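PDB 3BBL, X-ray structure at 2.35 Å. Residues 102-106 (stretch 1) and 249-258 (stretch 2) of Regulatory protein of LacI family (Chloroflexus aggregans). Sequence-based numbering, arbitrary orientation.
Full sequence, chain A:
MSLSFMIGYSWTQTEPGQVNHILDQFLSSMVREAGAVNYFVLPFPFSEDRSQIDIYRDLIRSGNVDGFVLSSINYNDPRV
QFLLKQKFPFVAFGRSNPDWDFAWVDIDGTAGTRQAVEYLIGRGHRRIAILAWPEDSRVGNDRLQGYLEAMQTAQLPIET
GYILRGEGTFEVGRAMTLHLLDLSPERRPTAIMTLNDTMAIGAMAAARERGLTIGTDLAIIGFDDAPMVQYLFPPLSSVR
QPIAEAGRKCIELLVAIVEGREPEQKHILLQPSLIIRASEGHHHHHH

Stretch 1 102-106: FAWVD
Stretch 2 249-258: KCIELLVAIV

The contact packs an extended segment against a helix, and its axes run nearly antiparallel: the N-to-C directions of strand 104-106 and helix 249-258 differ by 169°, with a closest approach of 8.5 Å. Register follows from the nearest CA pairs, V105 with C250 at 6.3 Å between CA atoms and A103 with L253 at 8.1 Å between CA atoms, so moving back along stretch 1 means moving forward along the helix.

V105 covers the most surface. Its phi/psi of -127/135 is extended, its CA-to-CB bond points toward the helix, and chi1 is t (176°). The backbone and the CA-to-CB direction bring V105 CB to 3.8 Å from C250 SG; the t rotamer sets V105 CG2, which lies 4.1 Å from K249 CB and 4.3 Å from L253 CD2. The cysteine, chi1 m (-80°), meets the valine although its own CA-to-CB bond points sideways. K249 also starts toward the strand, but its end leads away, and NZ is hydrogen-bonded elsewhere in the structure; only the base of this side chain serves the contact.

L253, with chi1 t (179°) and chi2 p (58°), directs CD2 between the two inward residues of stretch 1: besides V105 CG2, L253 CD2 lies 4.2 Å from A103 CB. A103, at phi/psi -79/134, points toward the helix too, and A103 CB approaches I257 CD1 to 3.7 Å, with I257 in the m, t rotamer (-63°, 176°) and its CA-to-CB bond pointing toward stretch 1.

Side chains alternate along stretch 1: the CA-to-CB bonds of A103 and V105 point toward the helix, those of W104 (-157/158) and D106 (-152/162) away. Over 249-258 phi runs from -78° to -57° and psi from -54° to -34°; K249, L253 and I257 recur every four residues, about one turn, held by backbone hydrogen bonds from L253 N to K249 O (2.9 Å) and I257 N to L253 O (3.1 Å). No hydrogen bond crosses the contact; the 240 Å² buried, both sides summed, rests chiefly on apolar packing.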

# COMPACT_ATOMS: atom_id res chain seq x y z
N PHE A 102 -9.45 -2.38 -28.88
CA PHE A 102 -9.50 -1.11 -28.16
C PHE A 102 -8.10 -0.73 -27.69
O PHE A 102 -7.18 -1.53 -27.79
CB PHE A 102 -10.47 -1.18 -26.97
CG PHE A 102 -10.13 -2.27 -25.99
CD1 PHE A 102 -9.31 -2.00 -24.90
CD2 PHE A 102 -10.65 -3.55 -26.14
CE1 PHE A 102 -9.01 -3.01 -23.98
CE2 PHE A 102 -10.36 -4.55 -25.23
CZ PHE A 102 -9.54 -4.28 -24.14
N ALA A 103 -7.94 0.49 -27.18
CA ALA A 103 -6.64 0.95 -26.71
C ALA A 103 -6.33 0.40 -25.32
O ALA A 103 -7.17 0.43 -24.42
CB ALA A 103 -6.60 2.47 -26.68
N TRP A 104 -5.11 -0.11 -25.14
CA TRP A 104 -4.72 -0.64 -23.84
C TRP A 104 -3.23 -0.70 -23.56
O TRP A 104 -2.39 -0.72 -24.46
CB TRP A 104 -5.32 -2.03 -23.61
CG TRP A 104 -4.98 -3.10 -24.64
CD1 TRP A 104 -5.81 -3.60 -25.60
CD2 TRP A 104 -3.74 -3.82 -24.78
NE1 TRP A 104 -5.18 -4.59 -26.31
CE2 TRP A 104 -3.91 -4.74 -25.83
CE3 TRP A 104 -2.51 -3.77 -24.11
CZ2 TRP A 104 -2.89 -5.61 -26.24
CZ3 TRP A 104 -1.49 -4.64 -24.51
CH2 TRP A 104 -1.70 -5.55 -25.57
N VAL A 105 -2.94 -0.73 -22.26
CA VAL A 105 -1.59 -0.86 -21.75
C VAL A 105 -1.70 -2.03 -20.78
O VAL A 105 -2.65 -2.10 -19.99
CB VAL A 105 -1.13 0.39 -20.97
CG1 VAL A 105 0.25 0.15 -20.37
CG2 VAL A 105 -1.11 1.61 -21.88
N ASP A 106 -0.75 -2.96 -20.85
CA ASP A 106 -0.78 -4.11 -19.96
C ASP A 106 0.61 -4.65 -19.69
O ASP A 106 1.56 -4.37 -20.41
CB ASP A 106 -1.64 -5.22 -20.55
CG ASP A 106 -2.14 -6.19 -19.50
OD1 ASP A 106 -1.70 -6.09 -18.34
OD2 ASP A 106 -2.97 -7.06 -19.82
N LYS A 249 2.23 5.53 -19.32
CA LYS A 249 1.83 5.14 -20.66
C LYS A 249 0.33 5.27 -20.89
O LYS A 249 -0.12 5.58 -21.99
CB LYS A 249 2.26 3.70 -20.95
CG LYS A 249 3.76 3.52 -21.21
CD LYS A 249 4.21 4.31 -22.42
CE LYS A 249 5.53 3.79 -23.00
NZ LYS A 249 6.64 3.78 -22.00
N CYS A 250 -0.47 5.02 -19.85
CA CYS A 250 -1.91 5.14 -19.99
C CYS A 250 -2.28 6.58 -20.28
O CYS A 250 -2.97 6.87 -21.26
CB CYS A 250 -2.62 4.67 -18.72
SG CYS A 250 -2.78 2.89 -18.58
N ILE A 251 -1.83 7.49 -19.42
CA ILE A 251 -2.12 8.91 -19.58
C ILE A 251 -1.63 9.39 -20.94
O ILE A 251 -2.36 10.04 -21.68
CB ILE A 251 -1.42 9.73 -18.47
CG1 ILE A 251 -2.06 9.43 -17.11
CG2 ILE A 251 -1.51 11.22 -18.79
CD1 ILE A 251 -3.53 9.82 -17.02
N GLU A 252 -0.40 9.03 -21.26
CA GLU A 252 0.24 9.41 -22.50
C GLU A 252 -0.53 8.97 -23.74
O GLU A 252 -0.62 9.69 -24.72
CB GLU A 252 1.64 8.82 -22.52
CG GLU A 252 2.55 9.34 -23.59
CD GLU A 252 3.97 8.86 -23.37
OE1 GLU A 252 4.55 9.17 -22.30
OE2 GLU A 252 4.50 8.17 -24.26
N LEU A 253 -1.09 7.77 -23.68
CA LEU A 253 -1.84 7.23 -24.81
C LEU A 253 -3.24 7.82 -24.90
O LEU A 253 -3.74 8.09 -25.99
CB LEU A 253 -1.94 5.70 -24.69
CG LEU A 253 -2.72 4.95 -25.77
CD1 LEU A 253 -2.13 5.25 -27.14
CD2 LEU A 253 -2.67 3.45 -25.49
N LEU A 254 -3.88 8.03 -23.75
CA LEU A 254 -5.22 8.58 -23.72
C LEU A 254 -5.22 10.05 -24.11
O LEU A 254 -6.12 10.51 -24.81
CB LEU A 254 -5.83 8.42 -22.32
CG LEU A 254 -7.26 8.94 -22.18
CD1 LEU A 254 -8.16 8.23 -23.18
CD2 LEU A 254 -7.75 8.72 -20.76
N VAL A 255 -4.21 10.79 -23.68
CA VAL A 255 -4.11 12.20 -24.01
C VAL A 255 -3.98 12.36 -25.53
O VAL A 255 -4.54 13.29 -26.11
CB VAL A 255 -2.90 12.88 -23.31
CG1 VAL A 255 -2.70 14.29 -23.86
CG2 VAL A 255 -3.14 12.95 -21.81
N ALA A 256 -3.24 11.46 -26.16
CA ALA A 256 -3.05 11.51 -27.60
C ALA A 256 -4.38 11.21 -28.30
O ALA A 256 -4.72 11.86 -29.29
CB ALA A 256 -2.00 10.50 -28.03
N ILE A 257 -5.13 10.25 -27.78
CA ILE A 257 -6.41 9.89 -28.37
C ILE A 257 -7.42 11.02 -28.19
O ILE A 257 -8.16 11.36 -29.12
CB ILE A 257 -6.99 8.62 -27.72
CG1 ILE A 257 -6.05 7.43 -27.97
CG2 ILE A 257 -8.37 8.32 -28.28
CD1 ILE A 257 -6.49 6.15 -27.28
N VAL A 258 -7.44 11.59 -27.00
CA VAL A 258 -8.35 12.68 -26.70
C VAL A 258 -8.08 13.90 -27.58
O VAL A 258 -9.00 14.60 -27.98
CB VAL A 258 -8.23 13.10 -25.21
CG1 VAL A 258 -8.92 14.45 -24.98
CG2 VAL A 258 -8.87 12.04 -24.33